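Long-range contacts in serine protease (Nocardiopsis alba, PDB 2OUA), which probably cleaves peptide bonds inside protein chains as a secreted, acid-resistant serine endopeptidase of the chymotrypsin-like S1 family: residues 1-6 / 15-20; 96-101 / 147-152; 100-105 / 136-141; 114-119 / 131-136; 152-157 / 170-175. All coordinates share one frame; numbering follows the deposited sequence.

Contact 1. Residues 1-6 / 15-20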
# COMPACT_ATOMS: atom_id res chain seq x y z
N ALA A 1 -10.34 11.45 10.37
CA ALA A 1 -10.23 9.98 10.14
C ALA A 1 -8.79 9.55 10.37
O ALA A 1 -7.86 10.18 9.87
CB ALA A 1 -10.66 9.63 8.72
N ASP A 2 -8.59 8.48 11.14
CA ASP A 2 -7.24 8.00 11.40
C ASP A 2 -6.70 7.25 10.18
O ASP A 2 -7.31 6.29 9.72
CB ASP A 2 -7.21 7.07 12.61
CG ASP A 2 -7.44 7.80 13.92
OD1 ASP A 2 -7.27 9.04 13.95
OD2 ASP A 2 -7.77 7.14 14.93
N ILE A 3 -5.57 7.71 9.66
CA ILE A 3 -4.96 7.08 8.51
C ILE A 3 -4.14 5.89 9.01
O ILE A 3 -3.05 6.05 9.56
CB ILE A 3 -4.05 8.07 7.75
CG1 ILE A 3 -4.87 9.31 7.38
CG2 ILE A 3 -3.50 7.42 6.49
CD1 ILE A 3 -6.14 9.01 6.59
N ILE A 4 -4.70 4.70 8.82
CA ILE A 4 -4.10 3.45 9.26
C ILE A 4 -3.92 2.53 8.06
O ILE A 4 -4.81 2.40 7.22
CB ILE A 4 -5.02 2.76 10.29
CG1 ILE A 4 -5.11 3.62 11.55
CG2 ILE A 4 -4.52 1.35 10.61
CD1 ILE A 4 -6.12 3.12 12.57
N GLY A 5 -2.76 1.88 7.98
CA GLY A 5 -2.49 0.98 6.87
C GLY A 5 -3.52 -0.13 6.73
O GLY A 5 -3.96 -0.71 7.72
N GLY A 6 -3.91 -0.41 5.49
CA GLY A 6 -4.87 -1.47 5.23
C GLY A 6 -6.33 -1.08 5.22
O GLY A 6 -7.17 -1.85 4.76
N CYS A 15 -10.08 0.78 -2.56
CA CYS A 15 -8.68 0.38 -2.45
C CYS A 15 -8.33 0.46 -0.97
O CYS A 15 -9.18 0.79 -0.15
CB CYS A 15 -7.78 1.31 -3.28
SG CYS A 15 -7.51 0.76 -5.00
N SER A 16 -7.08 0.15 -0.63
CA SER A 16 -6.65 0.18 0.76
C SER A 16 -5.45 1.09 0.99
O SER A 16 -4.59 1.24 0.13
CB SER A 16 -6.29 -1.24 1.21
OG SER A 16 -7.38 -2.13 1.02
N VAL A 17 -5.41 1.69 2.18
CA VAL A 17 -4.33 2.58 2.57
C VAL A 17 -3.02 1.81 2.68
O VAL A 17 -2.99 0.69 3.20
CB VAL A 17 -4.62 3.25 3.95
CG1 VAL A 17 -3.39 4.00 4.45
CG2 VAL A 17 -5.80 4.21 3.84
N GLY A 18 -1.95 2.41 2.17
CA GLY A 18 -0.65 1.77 2.25
C GLY A 18 -0.01 2.15 3.58
O GLY A 18 -0.05 1.38 4.53
N PHE A 19 0.56 3.35 3.65
CA PHE A 19 1.18 3.83 4.88
C PHE A 19 0.98 5.32 5.03
O PHE A 19 1.08 6.07 4.06
CB PHE A 19 2.69 3.55 4.88
CG PHE A 19 3.04 2.10 4.85
CD1 PHE A 19 3.36 1.47 3.65
CD2 PHE A 19 3.03 1.35 6.02
CE1 PHE A 19 3.67 0.12 3.62
CE2 PHE A 19 3.34 -0.01 6.00
CZ PHE A 19 3.66 -0.62 4.79
N ALA A 20 0.68 5.75 6.26
CA ALA A 20 0.50 7.16 6.53
C ALA A 20 1.86 7.82 6.28
O ALA A 20 2.90 7.27 6.66
CB ALA A 20 0.08 7.37 7.98
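Between residues 1-6 and 15-20 the two backbones run 138° apart end to end and draw close at Gly6 and Val17, where one hydrogen bond, Gly6 N to Val17 O (2.7 Å), pins the residue just after the N-terminal strand 2-5 to strand 14-22 of the amino-terminal half of this chymotrypsin-like fold. The bond is nearly straight at the hydrogen, 167°, although the N-H meets the carbonyl tilted from its plane. Strand 14-22 is interrupted here by a classic beta bulge, Gly18 and Phe19 both facing Val31, and the N-terminal strand crosses this irregular section instead of pairing with it over its length. Its own sheet partner is strand 72-74.

The side chains that meet are mostly apolar. Val17 points toward residues 1-6 and sets its CB 3.4 Å from Ile4 O. Ile3 holds CG2 anti to the backbone N (CG1 at chi1 -55°), and this methyl group touches both Val17 CG1, at 4.0 Å, and Ala20 CB; the Ile3 and Val17 side chains cross at about a right angle. Phe30 lies against Ile3 and Val17 in the same buried layer. Gly5 packs backbone to backbone, its CA 3.4 Å from Gly18 O. Ser16 gives its OG to Gly141 O and takes the N-H of Ser105, while its CB rests 3.7 Å from Gly6 O.

Contact 2. Residues 96-101 / 147-152. With SO4 (sulfate ion), chain D.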
# COMPACT_ATOMS: atom_id res chain seq x y z
N ILE A 96 15.35 -11.13 1.00
CA ILE A 96 14.59 -12.14 0.28
C ILE A 96 14.51 -13.30 1.27
O ILE A 96 15.49 -13.57 1.98
CB ILE A 96 15.35 -12.61 -0.98
CG1 ILE A 96 15.44 -11.46 -1.99
CG2 ILE A 96 14.67 -13.84 -1.58
CD1 ILE A 96 14.10 -10.99 -2.49
N GLY A 97 13.37 -13.97 1.34
CA GLY A 97 13.23 -15.08 2.27
C GLY A 97 12.58 -14.65 3.57
O GLY A 97 12.10 -15.49 4.34
N SER A 98 12.55 -13.35 3.82
CA SER A 98 11.94 -12.82 5.04
C SER A 98 10.42 -12.99 5.02
O SER A 98 9.80 -13.04 3.96
CB SER A 98 12.27 -11.34 5.19
OG SER A 98 11.48 -10.74 6.21
N GLN A 99 9.82 -13.09 6.20
CA GLN A 99 8.37 -13.20 6.26
C GLN A 99 7.86 -11.78 6.00
O GLN A 99 8.57 -10.80 6.25
CB GLN A 99 7.91 -13.67 7.64
CG GLN A 99 8.47 -15.03 8.06
CD GLN A 99 7.81 -15.57 9.32
OE1 GLN A 99 7.77 -14.91 10.35
NE2 GLN A 99 7.30 -16.80 9.23
N VAL A 100 6.65 -11.67 5.48
CA VAL A 100 6.05 -10.37 5.21
C VAL A 100 4.55 -10.56 5.30
O VAL A 100 4.04 -11.65 5.03
CB VAL A 100 6.45 -9.84 3.80
CG1 VAL A 100 5.77 -10.66 2.71
CG2 VAL A 100 6.08 -8.36 3.68
N CYS A 101 3.83 -9.52 5.72
CA CYS A 101 2.38 -9.62 5.83
C CYS A 101 1.73 -8.48 5.07
O CYS A 101 2.30 -7.39 4.95
CB CYS A 101 1.93 -9.57 7.29
SG CYS A 101 2.56 -10.88 8.38
N PHE A 147 2.28 -3.78 2.96
CA PHE A 147 3.10 -4.99 3.02
C PHE A 147 4.13 -4.55 4.04
O PHE A 147 4.83 -3.54 3.85
CB PHE A 147 3.81 -5.35 1.71
CG PHE A 147 3.07 -6.36 0.88
CD1 PHE A 147 2.14 -5.93 -0.05
CD2 PHE A 147 3.25 -7.73 1.06
CE1 PHE A 147 1.40 -6.83 -0.79
CE2 PHE A 147 2.50 -8.66 0.30
CZ PHE A 147 1.58 -8.19 -0.62
N ILE A 148 4.19 -5.28 5.14
CA ILE A 148 5.09 -4.93 6.22
C ILE A 148 5.77 -6.16 6.82
O ILE A 148 5.17 -7.23 6.90
CB ILE A 148 4.29 -4.18 7.32
CG1 ILE A 148 5.21 -3.73 8.46
CG2 ILE A 148 3.17 -5.07 7.84
CD1 ILE A 148 4.51 -2.92 9.52
N SER A 149 7.04 -6.01 7.20
CA SER A 149 7.79 -7.10 7.82
C SER A 149 8.17 -6.63 9.22
O SER A 149 8.99 -5.73 9.38
CB SER A 149 9.06 -7.41 7.02
OG SER A 149 8.74 -7.85 5.72
N GLY A 150 7.56 -7.23 10.23
CA GLY A 150 7.84 -6.82 11.60
C GLY A 150 7.32 -5.40 11.77
O GLY A 150 6.11 -5.17 11.69
N THR A 151 8.22 -4.45 12.01
CA THR A 151 7.83 -3.06 12.17
C THR A 151 8.39 -2.21 11.02
O THR A 151 8.36 -0.98 11.07
CB THR A 151 8.36 -2.47 13.50
OG1 THR A 151 9.79 -2.55 13.53
CG2 THR A 151 7.78 -3.23 14.69
N GLN A 152 8.87 -2.88 9.97
CA GLN A 152 9.44 -2.17 8.83
C GLN A 152 8.55 -2.20 7.59
O GLN A 152 8.25 -3.27 7.05
CB GLN A 152 10.81 -2.77 8.47
CG GLN A 152 11.83 -2.73 9.59
CD GLN A 152 12.06 -1.32 10.12
OE1 GLN A 152 12.40 -0.41 9.37
NE2 GLN A 152 11.87 -1.14 11.43
S SO4 D . 18.65 -9.93 -0.13
O1 SO4 D . 19.13 -9.53 1.21
O2 SO4 D . 17.25 -9.49 -0.30
O3 SO4 D . 19.51 -9.31 -1.16
O4 SO4 D . 18.71 -11.40 -0.25
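Two backbone hydrogen bonds join Cys101 and Ile148 as an antiparallel hydrogen-bonded pair, Cys101 N to Ile148 O (2.9 Å) and Ile148 N to Cys101 O (2.8 Å). The second meets its carbonyl almost end-on. Phe147 CA-H also approaches Cys101 O, CA to O 3.2 Å. Beyond this pair a side chain takes over from the backbone: Ser149 OG donates to Gln99 O across 3.0 Å, in the carbonyl plane and on a lone pair. Ser98 OG donates to the same oxygen from within its own segment, tilted 23° from that plane, so two hydroxyls satisfy one acceptor. Val100 brings CG2 to the Ser149 hydroxyl, 3.4 Å from OG, and to the in-plane edge of the Phe147 ring at CD2. That methyl is anti to the backbone N, the other branch having chi1 70°. Farther along, Ser149 and Gln152 exchange backbone bonds across a type II' turn, and Ile96 N donates to a sulfate oxygen, O2, at 2.8 Å; the ion probably comes from the crystallisation liquor. Strands 99-104 and 146-149 are the two end strands in the order across the six-stranded sheet, so their pairing closes the carboxy-terminal beta barrel of the chymotrypsin-like fold.

Contact 3. Residues 100-105 / 136-141. With AES (4-(2-aminoethyl)benzenesulfonyl fluoride), chain E.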
# COMPACT_ATOMS: atom_id res chain seq x y z
N VAL A 100 6.65 -11.67 5.48
CA VAL A 100 6.05 -10.37 5.21
C VAL A 100 4.55 -10.56 5.30
O VAL A 100 4.04 -11.65 5.03
CB VAL A 100 6.45 -9.84 3.80
CG1 VAL A 100 5.77 -10.66 2.71
CG2 VAL A 100 6.08 -8.36 3.68
N CYS A 101 3.83 -9.52 5.72
CA CYS A 101 2.38 -9.62 5.83
C CYS A 101 1.73 -8.48 5.07
O CYS A 101 2.30 -7.39 4.95
CB CYS A 101 1.93 -9.57 7.29
SG CYS A 101 2.56 -10.88 8.38
N ARG A 102 0.52 -8.74 4.58
CA ARG A 102 -0.23 -7.75 3.82
C ARG A 102 -1.54 -7.41 4.53
O ARG A 102 -2.19 -8.28 5.11
CB ARG A 102 -0.55 -8.30 2.42
CG ARG A 102 -1.40 -7.38 1.57
CD ARG A 102 -1.96 -8.10 0.35
NE ARG A 102 -2.75 -9.27 0.71
CZ ARG A 102 -3.89 -9.23 1.40
NH1 ARG A 102 -4.39 -8.07 1.81
NH2 ARG A 102 -4.53 -10.35 1.69
N SER A 103 -1.91 -6.14 4.48
CA SER A 103 -3.16 -5.69 5.09
C SER A 103 -4.02 -5.09 3.99
O SER A 103 -3.59 -4.17 3.30
CB SER A 103 -2.89 -4.64 6.17
OG SER A 103 -4.11 -4.21 6.76
N GLY A 104 -5.23 -5.63 3.81
CA GLY A 104 -6.12 -5.12 2.77
C GLY A 104 -7.55 -5.06 3.27
O GLY A 104 -7.94 -5.85 4.13
N SER A 105 -8.35 -4.14 2.72
CA SER A 105 -9.73 -3.98 3.17
C SER A 105 -10.73 -5.06 2.73
O SER A 105 -11.85 -5.12 3.25
CB SER A 105 -10.27 -2.60 2.77
OG SER A 105 -10.34 -2.46 1.36
N VAL A 136 1.98 -14.25 -0.67
CA VAL A 136 0.74 -13.84 -0.02
C VAL A 136 -0.38 -13.71 -1.05
O VAL A 136 -0.13 -13.34 -2.19
CB VAL A 136 0.92 -12.49 0.70
CG1 VAL A 136 -0.34 -12.16 1.50
CG2 VAL A 136 2.14 -12.54 1.61
N CYS A 137 -1.60 -14.02 -0.64
CA CYS A 137 -2.77 -13.93 -1.51
C CYS A 137 -3.38 -12.53 -1.38
O CYS A 137 -3.11 -11.83 -0.40
CB CYS A 137 -3.83 -14.95 -1.09
SG CYS A 137 -4.42 -14.60 0.60
N ALA A 138 -4.20 -12.15 -2.35
CA ALA A 138 -4.87 -10.84 -2.32
C ALA A 138 -6.09 -10.88 -3.23
O ALA A 138 -6.17 -11.72 -4.13
CB ALA A 138 -3.90 -9.75 -2.78
N GLU A 139 -7.04 -9.98 -3.00
CA GLU A 139 -8.25 -9.92 -3.81
C GLU A 139 -8.63 -8.47 -4.10
O GLU A 139 -8.22 -7.56 -3.38
CB GLU A 139 -9.40 -10.64 -3.09
CG GLU A 139 -9.27 -12.16 -3.10
CD GLU A 139 -10.31 -12.86 -2.23
OE1 GLU A 139 -11.45 -12.36 -2.13
OE2 GLU A 139 -9.99 -13.92 -1.65
N PRO A 140 -9.41 -8.23 -5.16
CA PRO A 140 -9.82 -6.87 -5.51
C PRO A 140 -10.30 -6.11 -4.27
O PRO A 140 -11.15 -6.60 -3.52
CB PRO A 140 -10.93 -7.09 -6.53
CG PRO A 140 -10.44 -8.31 -7.26
CD PRO A 140 -10.00 -9.20 -6.11
N GLY A 141 -9.75 -4.92 -4.08
CA GLY A 141 -10.10 -4.11 -2.93
C GLY A 141 -8.89 -3.99 -2.01
O GLY A 141 -8.73 -3.00 -1.30
C3 AES E . -6.93 -7.43 -8.72
C2 AES E . -6.33 -6.54 -7.85
C1 AES E . -5.71 -7.01 -6.69
S AES E . -4.91 -5.88 -5.61
O1S AES E . -4.90 -6.45 -4.22
O2S AES E . -3.49 -5.67 -6.07
C6 AES E . -5.69 -8.37 -6.42
C5 AES E . -6.29 -9.27 -7.29
C4 AES E . -6.91 -8.80 -8.45
C7 AES E . -7.56 -9.78 -9.43
C8 AES E . -6.54 -10.74 -10.05
N8 AES E . -5.52 -9.97 -10.78
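Val100 opens the contact by laying CG1 against CG2 of Val136, 4.2 Å apart, at the start of two segments that run roughly side by side, 20° apart end to end. Cys101 turns away, into its disulfide with Cys111, and Arg102 carries most of the contact. Its CG is anti to the backbone N (chi1 177°) and the chain stays extended until a bend at chi3, 58°, which turns the guanidinium onto the loop. There NE and NH2 grip a single atom side-on, Cys137 O, at 2.8 Å from NE and 2.9 Å from NH2. NE arrives in the carbonyl plane, NH2 tilted from it, and the oxygen sits out of the guanidinium plane. Ala138 CB covers one face of the guanidinium, 3.7 Å from NE, while Val136 CG1 lies against Arg102 CB. NH2 has a second partner in Thr107 OG1. Gly104 follows, its CA at the guanidinium edge. At the end, Ser105 OG lies 3.2 Å from Gly141 O, a weak bond and not settled, since its one proton has another acceptor within reach; Arg14 NH1 is the hydroxyl's stronger partner, and Gly141 O also takes Ser16 OG.

The clamped loop forms part of the inhibitor pocket: Ala138 CB is 3.7 Å from O1S of the bound sulfonyl inhibitor, and Pro140 CG is 3.8 Å from its ring atom C4. A buried arginine thus spends two N-H groups on one carbonyl, which would probably polarise the Cys137 peptide and ties the wall leading to Ser143, the predicted nucleophile, to a barrel strand.

Contact 4. Residues 114-119 / 131-136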
# COMPACT_ATOMS: atom_id res chain seq x y z
N ILE A 114 8.85 -13.12 1.14
CA ILE A 114 9.33 -12.25 0.07
C ILE A 114 10.14 -13.19 -0.81
O ILE A 114 11.19 -13.70 -0.39
CB ILE A 114 10.22 -11.12 0.62
CG1 ILE A 114 9.39 -10.18 1.50
CG2 ILE A 114 10.85 -10.34 -0.54
CD1 ILE A 114 10.20 -9.08 2.18
N GLN A 115 9.66 -13.42 -2.03
CA GLN A 115 10.31 -14.36 -2.94
C GLN A 115 11.34 -13.81 -3.91
O GLN A 115 12.38 -14.44 -4.14
CB GLN A 115 9.23 -15.13 -3.71
CG GLN A 115 8.27 -15.89 -2.81
CD GLN A 115 7.18 -16.62 -3.57
OE1 GLN A 115 6.52 -16.05 -4.44
NE2 GLN A 115 6.96 -17.89 -3.23
N ALA A 116 11.07 -12.65 -4.50
CA ALA A 116 12.01 -12.08 -5.45
C ALA A 116 11.70 -10.61 -5.70
O ALA A 116 10.56 -10.18 -5.56
CB ALA A 116 11.94 -12.85 -6.76
N ARG A 117 12.73 -9.86 -6.08
CA ARG A 117 12.57 -8.45 -6.38
C ARG A 117 12.85 -8.20 -7.86
O ARG A 117 13.22 -9.13 -8.59
CB ARG A 117 13.52 -7.60 -5.52
CG ARG A 117 13.18 -7.62 -4.03
CD ARG A 117 13.74 -6.41 -3.28
NE ARG A 117 13.04 -6.22 -2.01
CZ ARG A 117 13.35 -6.83 -0.87
NH1 ARG A 117 14.37 -7.68 -0.83
NH2 ARG A 117 12.61 -6.63 0.22
N ASN A 118 12.66 -6.96 -8.30
CA ASN A 118 12.90 -6.59 -9.68
C ASN A 118 12.05 -7.40 -10.65
O ASN A 118 12.53 -7.85 -11.69
CB ASN A 118 14.38 -6.80 -10.03
CG ASN A 118 15.32 -6.22 -8.98
OD1 ASN A 118 15.34 -5.01 -8.75
ND2 ASN A 118 16.09 -7.09 -8.34
N GLN A 119 10.78 -7.58 -10.31
CA GLN A 119 9.87 -8.35 -11.15
C GLN A 119 9.01 -7.46 -12.05
O GLN A 119 8.61 -6.36 -11.66
CB GLN A 119 8.95 -9.22 -10.29
CG GLN A 119 9.68 -10.19 -9.36
CD GLN A 119 10.43 -11.27 -10.13
OE1 GLN A 119 9.82 -12.16 -10.72
NE2 GLN A 119 11.75 -11.18 -10.13
N LEU A 131 8.73 -4.59 -9.34
CA LEU A 131 7.90 -5.10 -8.26
C LEU A 131 8.55 -6.24 -7.50
O LEU A 131 9.50 -6.87 -7.97
CB LEU A 131 6.55 -5.57 -8.81
CG LEU A 131 5.71 -4.51 -9.52
CD1 LEU A 131 4.38 -5.12 -9.93
CD2 LEU A 131 5.49 -3.30 -8.61
N THR A 132 8.02 -6.50 -6.31
CA THR A 132 8.52 -7.56 -5.46
C THR A 132 7.44 -8.63 -5.33
O THR A 132 6.30 -8.33 -4.98
CB THR A 132 8.90 -7.01 -4.08
OG1 THR A 132 9.96 -6.06 -4.23
CG2 THR A 132 9.36 -8.14 -3.16
N ARG A 133 7.82 -9.87 -5.62
CA ARG A 133 6.89 -10.99 -5.55
C ARG A 133 6.86 -11.64 -4.17
O ARG A 133 7.90 -11.80 -3.53
CB ARG A 133 7.27 -12.04 -6.60
CG ARG A 133 6.38 -13.27 -6.62
CD ARG A 133 6.69 -14.14 -7.83
NE ARG A 133 8.04 -14.70 -7.78
CZ ARG A 133 8.33 -15.90 -7.28
NH1 ARG A 133 7.36 -16.66 -6.79
NH2 ARG A 133 9.58 -16.33 -7.27
N THR A 134 5.67 -12.02 -3.72
CA THR A 134 5.50 -12.67 -2.43
C THR A 134 4.50 -13.82 -2.57
O THR A 134 3.77 -13.89 -3.56
CB THR A 134 4.96 -11.71 -1.34
OG1 THR A 134 3.57 -11.50 -1.55
CG2 THR A 134 5.69 -10.38 -1.39
N SER A 135 4.47 -14.69 -1.58
CA SER A 135 3.57 -15.84 -1.60
C SER A 135 2.24 -15.53 -0.91
O SER A 135 1.47 -16.44 -0.59
CB SER A 135 4.23 -17.03 -0.90
OG SER A 135 4.52 -16.70 0.45
N VAL A 136 1.98 -14.25 -0.67
CA VAL A 136 0.74 -13.84 -0.02
C VAL A 136 -0.38 -13.71 -1.05
O VAL A 136 -0.13 -13.34 -2.19
CB VAL A 136 0.92 -12.49 0.70
CG1 VAL A 136 -0.34 -12.16 1.50
CG2 VAL A 136 2.14 -12.54 1.61
O HOH W 1 11.61 -5.08 -6.37
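Arg133 and Gln115 bury more surface than any other residues here, folded over each other. Arg133 runs extended from a CG anti to the backbone N and bends at chi3, 65°, bringing its guanidinium flat over Gln115 CB, which stands 3.7 Å above the plane and over its centre. Gln115 extends past CG toward Ser135, with NE2 3.7 Å from Ser135 CB; the amide and guanidinium planes are 50° apart. In the backbone, Arg133 O takes Gln115 N at 2.8 Å and Ala116 N weakly, a classic beta bulge, while Arg133 N donates to Ala116 O (2.8 Å). Leu131, next in buried surface, exchanges two backbone bonds with Gln119, each on a carbonyl lone pair, and Asn118 and Gln119 facing it together make a G1 bulge. Gln119 NE2 folds back to Arg117 O. A water takes Asn118 N and donates to Thr132 OG1, itself bonded to Glu174 OE2. Away from this pair, Ile114 CG2 meets Thr132 CG2 at 3.7 Å.

Strand 131-134 lies in the barrel between 108-116 and 167-174; it bonds to Tyr172 and Thr170 on the latter, and Phe171 packs on Leu131 and Arg133, while Ile114 reaches Val100 of strand 99-104.

Contact 5. Residues 152-157 / 170-175. With AES (4-(2-aminoethyl)benzenesulfonyl fluoride), chain E.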
# COMPACT_ATOMS: atom_id res chain seq x y z
N GLN A 152 8.87 -2.88 9.97
CA GLN A 152 9.44 -2.17 8.83
C GLN A 152 8.55 -2.20 7.59
O GLN A 152 8.25 -3.27 7.05
CB GLN A 152 10.81 -2.77 8.47
CG GLN A 152 11.83 -2.73 9.59
CD GLN A 152 12.06 -1.32 10.12
OE1 GLN A 152 12.40 -0.41 9.37
NE2 GLN A 152 11.87 -1.14 11.43
N ALA A 153 8.11 -1.03 7.15
CA ALA A 153 7.26 -0.91 5.97
C ALA A 153 8.04 -1.39 4.74
O ALA A 153 9.19 -1.00 4.55
CB ALA A 153 6.81 0.53 5.78
N GLN A 154 7.40 -2.21 3.91
CA GLN A 154 8.06 -2.74 2.72
C GLN A 154 7.50 -2.20 1.40
O GLN A 154 8.25 -1.85 0.50
CB GLN A 154 8.00 -4.27 2.72
CG GLN A 154 8.63 -4.92 3.95
CD GLN A 154 10.10 -4.58 4.10
OE1 GLN A 154 10.88 -4.79 3.18
NE2 GLN A 154 10.47 -4.05 5.26
N GLY A 155 6.17 -2.15 1.29
CA GLY A 155 5.58 -1.65 0.06
C GLY A 155 4.07 -1.64 0.06
O GLY A 155 3.44 -1.81 1.10
N VAL A 156 3.48 -1.42 -1.12
CA VAL A 156 2.03 -1.38 -1.26
C VAL A 156 1.57 -2.38 -2.31
O VAL A 156 2.19 -2.54 -3.37
CB VAL A 156 1.53 0.05 -1.61
CG1 VAL A 156 1.94 1.03 -0.51
CG2 VAL A 156 2.10 0.49 -2.96
N THR A 157 0.47 -3.07 -2.01
CA THR A 157 -0.10 -4.09 -2.89
C THR A 157 -0.39 -3.59 -4.30
O THR A 157 -1.14 -2.63 -4.49
CB THR A 157 -1.39 -4.64 -2.29
OG1 THR A 157 -1.13 -5.09 -0.96
CG2 THR A 157 -1.91 -5.81 -3.12
N THR A 170 1.20 -12.47 -4.81
CA THR A 170 0.94 -11.04 -4.83
C THR A 170 2.22 -10.24 -4.94
O THR A 170 3.22 -10.54 -4.29
CB THR A 170 0.18 -10.60 -3.56
OG1 THR A 170 -1.08 -11.29 -3.51
CG2 THR A 170 -0.08 -9.10 -3.58
N PHE A 171 2.19 -9.21 -5.80
CA PHE A 171 3.35 -8.36 -6.00
C PHE A 171 3.09 -7.00 -5.36
O PHE A 171 1.95 -6.55 -5.29
CB PHE A 171 3.60 -8.13 -7.50
CG PHE A 171 3.86 -9.39 -8.28
CD1 PHE A 171 2.81 -10.22 -8.66
CD2 PHE A 171 5.16 -9.75 -8.62
CE1 PHE A 171 3.05 -11.40 -9.38
CE2 PHE A 171 5.42 -10.93 -9.33
CZ PHE A 171 4.36 -11.75 -9.71
N TYR A 172 4.14 -6.35 -4.89
CA TYR A 172 3.98 -5.04 -4.30
C TYR A 172 4.99 -4.04 -4.82
O TYR A 172 6.08 -4.41 -5.27
CB TYR A 172 4.03 -5.12 -2.76
CG TYR A 172 5.35 -5.50 -2.12
CD1 TYR A 172 6.41 -4.59 -2.06
CD2 TYR A 172 5.51 -6.74 -1.50
CE1 TYR A 172 7.59 -4.90 -1.37
CE2 TYR A 172 6.68 -7.06 -0.82
CZ TYR A 172 7.72 -6.15 -0.76
OH TYR A 172 8.86 -6.47 -0.06
N GLN A 173 4.60 -2.77 -4.79
CA GLN A 173 5.44 -1.66 -5.20
C GLN A 173 6.25 -1.28 -3.97
O GLN A 173 5.68 -1.00 -2.91
CB GLN A 173 4.56 -0.49 -5.65
CG GLN A 173 5.21 0.89 -5.55
CD GLN A 173 6.24 1.14 -6.63
OE1 GLN A 173 5.96 1.00 -7.82
NE2 GLN A 173 7.46 1.51 -6.22
N GLU A 174 7.57 -1.29 -4.09
CA GLU A 174 8.44 -0.95 -2.97
C GLU A 174 8.12 0.45 -2.45
O GLU A 174 7.85 1.36 -3.23
CB GLU A 174 9.91 -1.01 -3.39
CG GLU A 174 10.44 -2.41 -3.67
CD GLU A 174 10.71 -3.21 -2.40
OE1 GLU A 174 10.81 -2.61 -1.31
OE2 GLU A 174 10.85 -4.45 -2.50
N VAL A 175 8.16 0.61 -1.13
CA VAL A 175 7.83 1.90 -0.54
C VAL A 175 8.96 2.93 -0.60
O VAL A 175 8.70 4.11 -0.84
CB VAL A 175 7.38 1.74 0.94
CG1 VAL A 175 8.57 1.37 1.82
CG2 VAL A 175 6.72 3.03 1.43
C3 AES E . -6.93 -7.43 -8.72
C2 AES E . -6.33 -6.54 -7.85
C1 AES E . -5.71 -7.01 -6.69
S AES E . -4.91 -5.88 -5.61
O1S AES E . -4.90 -6.45 -4.22
O2S AES E . -3.49 -5.67 -6.07
C6 AES E . -5.69 -8.37 -6.42
C5 AES E . -6.29 -9.27 -7.29
C4 AES E . -6.91 -8.80 -8.45
C7 AES E . -7.56 -9.78 -9.43
C8 AES E . -6.54 -10.74 -10.05
N8 AES E . -5.52 -9.97 -10.78
O HOH W 2 10.68 -4.68 0.45
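Val156 and Gln173 bond through both backbone groups, Val156 N to Gln173 O (2.9 Å) and Gln173 N to Val156 O (2.8 Å), and Val175 N adds a third bond to Gln154 O at 3.0 Å. A water joins three polar side chains: it accepts from Tyr172 OH at 2.6 Å and donates to Gln154 OE1 and to Glu174 OE1. The other carboxylate oxygen, OE2, is held by Thr132 OG1 and by a salt bridge with Arg117 NE.

These are adjoining strands of the carboxy-terminal beta barrel, paired as an antiparallel hairpin. A classic beta bulge interrupts the first, Gln154 and Gly155 both facing Phe147. Gly155 takes a fully extended backbone with its CA 3.0 Å from Gln173 O and no side chain in the way.

Tyr172 has CG between its backbone N and carbonyl carbon (chi1 68°), a crowded position that carries the ring back along the partner strand, CD1 beside Gly155 CA and OH 3.6 Å from Gln154 CB. The Gln154 amide, also held by Ser92 O at NE2 and Ala94 N at OE1, stands nearly perpendicular to this ring. Val156 CG2 lies alongside Gln173 CB at 3.8 Å, and Gln173 sends OE1 to N of Asp61, a predicted triad residue. Thr157 CG2 touches Thr170 CG2 and, 3.2 Å away, O1S of the bound sulfonyl inhibitor.

How the contacts relate
The five contacts illustrate how a chymotrypsin-like protease builds its site between two barrel-like halves. Contact 1 comes first along the chain and lies in the amino-terminal half; contacts 2 to 5 lie in or beside the six-stranded carboxy-terminal barrel, with contact 4 nested inside the loops closed by contacts 2 and 3, and contact 5 last. Contacts 2 and 3 share Val100 and Cys101, contacts 3 and 4 share Val136, and contacts 2 and 5 share Gln152. Centres of contacts 2 and 5, and of 4 and 5, are about 9 Å apart, whereas the centres of contacts 1 and 4 are about 22 Å apart. Ser16 joins contact 1 to contact 3, and contacts 3 and 5 both border the inhibitor.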